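Local structure of MmeI (Methylophilus methylotrophus, 5HR4) at residues E716-S721 with R727-T732. The protein is a restriction-modification enzyme that recognises and cleaves DNA and probably methylates adenine bases using S-adenosyl-L-methionine. Numbering follows the deposited sequence.
Sequences EFRLKS and RQSAST. With nucleotides of chain C.
Bends at chi2 (127°) and chi3 (103°) fold the R718 side chain round so that its guanidinium meets the backbone and hydroxyl of S729. Of its bonds across the contact, the firmest runs from R718 NH2 to S729 O at 3.1 Å, with the donor standing above the carbonyl plane and the oxygen tilted from the guanidinium plane. R718 NE adds a weak, bent bond to S729 OG (2.6 Å). T732 N and OG1 close the type I turn from S729 to T732 on the same carbonyl oxygen, while R718 NH2 links that turn to the first helix. Outside the two segments, R718 NH2 also bonds K735 O and NH1 bonds T647 O, so the guanidinium joins three pieces of backbone; S729 OG has its own bond to T726 O within helix 724-729.

Beside this polar patch, A730 CB packs on the aliphatic base of R718, 3.7 Å from its CB, and L719 CD2 reaches the same methyl at 3.7 Å. Farther along, the R727 side chain passes L719 O, with CG 3.5 Å away, and its NH1 makes a weak bond at the guanidinium edge to S721 O (3.3 Å).

With its OG anti to the backbone N, S721 donates to OP1 of DG10 of chain C at 2.8 Å, and that OG is also bonded to A723 N. The contact thus lies beside the DNA backbone, within the target recognition domain: after a short connection, helix 724-729 and the turn that follows it come back against the last part of helix 705-719, where Q715 bonds A730 O.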
loop_
_atom_site.group_PDB
_atom_site.type_symbol
_atom_site.label_atom_id
_atom_site.label_comp_id
_atom_site.label_asym_id
_atom_site.label_seq_id
_atom_site.Cartn_x
_atom_site.Cartn_y
_atom_site.Cartn_z
ATOM N N GLU A 716 -28.529 -20.994 -6.810
ATOM C CA GLU A 716 -28.557 -20.617 -5.402
ATOM C C GLU A 716 -27.392 -19.718 -5.061
ATOM O O GLU A 716 -27.552 -18.732 -4.330
ATOM C CB GLU A 716 -28.555 -21.854 -4.518
ATOM C CG GLU A 716 -29.946 -22.442 -4.409
ATOM C CD GLU A 716 -29.960 -23.941 -4.222
ATOM O OE1 GLU A 716 -28.865 -24.552 -4.200
ATOM O OE2 GLU A 716 -31.077 -24.503 -4.097
ATOM N N PHE A 717 -26.205 -20.041 -5.582
ATOM C CA PHE A 717 -25.049 -19.190 -5.341
ATOM C C PHE A 717 -25.276 -17.822 -5.956
ATOM O O PHE A 717 -25.021 -16.789 -5.314
ATOM C CB PHE A 717 -23.774 -19.841 -5.897
ATOM C CG PHE A 717 -22.596 -18.897 -6.005
ATOM C CD1 PHE A 717 -21.718 -18.727 -4.935
ATOM C CD2 PHE A 717 -22.370 -18.172 -7.174
ATOM C CE1 PHE A 717 -20.614 -17.834 -5.028
ATOM C CE2 PHE A 717 -21.281 -17.288 -7.278
ATOM C CZ PHE A 717 -20.405 -17.120 -6.199
ATOM N N ARG A 718 -25.787 -17.790 -7.195
ATOM C CA ARG A 718 -25.942 -16.500 -7.857
ATOM C C ARG A 718 -26.935 -15.601 -7.128
ATOM O O ARG A 718 -26.750 -14.380 -7.111
ATOM C CB ARG A 718 -26.332 -16.698 -9.317
ATOM C CG ARG A 718 -25.236 -16.258 -10.288
ATOM C CD ARG A 718 -24.861 -17.319 -11.302
ATOM N NE ARG A 718 -25.436 -17.046 -12.611
ATOM C CZ ARG A 718 -25.025 -17.614 -13.745
ATOM N NH1 ARG A 718 -24.022 -18.488 -13.738
ATOM N NH2 ARG A 718 -25.613 -17.300 -14.898
ATOM N N LEU A 719 -27.972 -16.169 -6.487
ATOM C CA LEU A 719 -28.934 -15.314 -5.781
ATOM C C LEU A 719 -28.329 -14.708 -4.526
ATOM O O LEU A 719 -28.612 -13.552 -4.197
ATOM C CB LEU A 719 -30.205 -16.075 -5.415
ATOM C CG LEU A 719 -31.175 -16.488 -6.516
ATOM C CD1 LEU A 719 -32.076 -17.537 -5.914
ATOM C CD2 LEU A 719 -31.961 -15.299 -7.060
ATOM N N LYS A 720 -27.478 -15.458 -3.822
ATOM C CA LYS A 720 -26.782 -14.895 -2.666
ATOM C C LYS A 720 -25.853 -13.731 -3.027
ATOM O O LYS A 720 -25.301 -13.105 -2.112
ATOM C CB LYS A 720 -25.957 -15.975 -1.947
ATOM C CG LYS A 720 -26.713 -17.221 -1.496
ATOM C CD LYS A 720 -25.910 -17.978 -0.421
ATOM C CE LYS A 720 -25.892 -19.502 -0.657
ATOM N NZ LYS A 720 -24.706 -19.977 -1.473
ATOM N N SER A 721 -25.645 -13.433 -4.311
ATOM C CA SER A 721 -24.645 -12.432 -4.680
ATOM C C SER A 721 -25.034 -11.068 -4.128
ATOM O O SER A 721 -26.155 -10.859 -3.671
ATOM C CB SER A 721 -24.493 -12.332 -6.194
ATOM O OG SER A 721 -23.478 -11.398 -6.522
ATOM N N ARG A 727 -27.293 -11.468 -9.359
ATOM C CA ARG A 727 -28.633 -11.934 -8.984
ATOM C C ARG A 727 -29.523 -12.107 -10.214
ATOM O O ARG A 727 -30.064 -13.195 -10.450
ATOM C CB ARG A 727 -29.272 -10.966 -7.979
ATOM C CG ARG A 727 -28.593 -10.969 -6.604
ATOM C CD ARG A 727 -29.407 -10.310 -5.482
ATOM N NE ARG A 727 -29.659 -8.887 -5.723
ATOM C CZ ARG A 727 -28.801 -7.899 -5.458
ATOM N NH1 ARG A 727 -27.603 -8.162 -4.937
ATOM N NH2 ARG A 727 -29.130 -6.641 -5.729
ATOM N N GLN A 728 -29.644 -11.058 -11.039
ATOM C CA GLN A 728 -30.355 -11.181 -12.310
ATOM C C GLN A 728 -29.944 -12.431 -13.076
ATOM O O GLN A 728 -30.798 -13.135 -13.622
ATOM C CB GLN A 728 -30.127 -9.942 -13.174
ATOM C CG GLN A 728 -30.825 -8.701 -12.632
ATOM C CD GLN A 728 -30.751 -7.498 -13.563
ATOM O OE1 GLN A 728 -29.949 -7.462 -14.500
ATOM N NE2 GLN A 728 -31.588 -6.503 -13.303
ATOM N N SER A 729 -28.644 -12.739 -13.109
ATOM C CA SER A 729 -28.146 -13.876 -13.884
ATOM C C SER A 729 -28.562 -15.223 -13.300
ATOM O O SER A 729 -28.396 -16.252 -13.971
ATOM C CB SER A 729 -26.619 -13.816 -13.971
ATOM O OG SER A 729 -26.038 -14.500 -12.875
ATOM N N ALA A 730 -29.091 -15.243 -12.070
ATOM C CA ALA A 730 -29.516 -16.495 -11.457
ATOM C C ALA A 730 -30.665 -17.149 -12.212
ATOM O O ALA A 730 -30.836 -18.371 -12.119
ATOM C CB ALA A 730 -29.916 -16.252 -10.002
ATOM N N SER A 731 -31.452 -16.366 -12.945
ATOM C CA SER A 731 -32.608 -16.845 -13.688
ATOM C C SER A 731 -32.259 -17.256 -15.120
ATOM O O SER A 731 -33.166 -17.413 -15.948
ATOM C CB SER A 731 -33.684 -15.768 -13.710
ATOM O OG SER A 731 -33.176 -14.616 -14.368
ATOM N N THR A 732 -30.966 -17.376 -15.433
ATOM C CA THR A 732 -30.461 -18.126 -16.584
ATOM C C THR A 732 -29.335 -18.985 -16.047
ATOM O O THR A 732 -28.157 -18.744 -16.339
ATOM C CB THR A 732 -29.951 -17.214 -17.697
ATOM O OG1 THR A 732 -29.256 -16.116 -17.095
ATOM C CG2 THR A 732 -31.094 -16.685 -18.537
ATOM P P DG C 10 -20.143 -11.619 -7.656
ATOM O OP1 DG C 10 -20.988 -12.583 -6.907
ATOM O OP2 DG C 10 -20.611 -11.260 -9.013
ATOM O "O5'" DG C 10 -19.884 -10.258 -6.852
ATOM C "C5'" DG C 10 -18.802 -10.177 -5.902
ATOM C "C4'" DG C 10 -18.245 -8.754 -5.782
ATOM O "O4'" DG C 10 -17.266 -8.522 -6.823
ATOM C "C3'" DG C 10 -19.257 -7.618 -5.920
ATOM O "O3'" DG C 10 -18.795 -6.520 -5.194
ATOM C "C2'" DG C 10 -19.214 -7.329 -7.414
ATOM C "C1'" DG C 10 -17.730 -7.499 -7.695
ATOM N N9 DG C 10 -17.426 -7.887 -9.067
ATOM C C8 DG C 10 -18.051 -8.849 -9.810
ATOM N N7 DG C 10 -17.550 -8.990 -11.010
ATOM C C5 DG C 10 -16.524 -8.055 -11.060
ATOM C C6 DG C 10 -15.615 -7.752 -12.107
ATOM O O6 DG C 10 -15.555 -8.268 -13.246
ATOM N N1 DG C 10 -14.715 -6.726 -11.733
ATOM C C2 DG C 10 -14.714 -6.098 -10.501
ATOM N N2 DG C 10 -13.809 -5.146 -10.321
ATOM N N3 DG C 10 -15.556 -6.382 -9.520
ATOM C C4 DG C 10 -16.435 -7.366 -9.870
#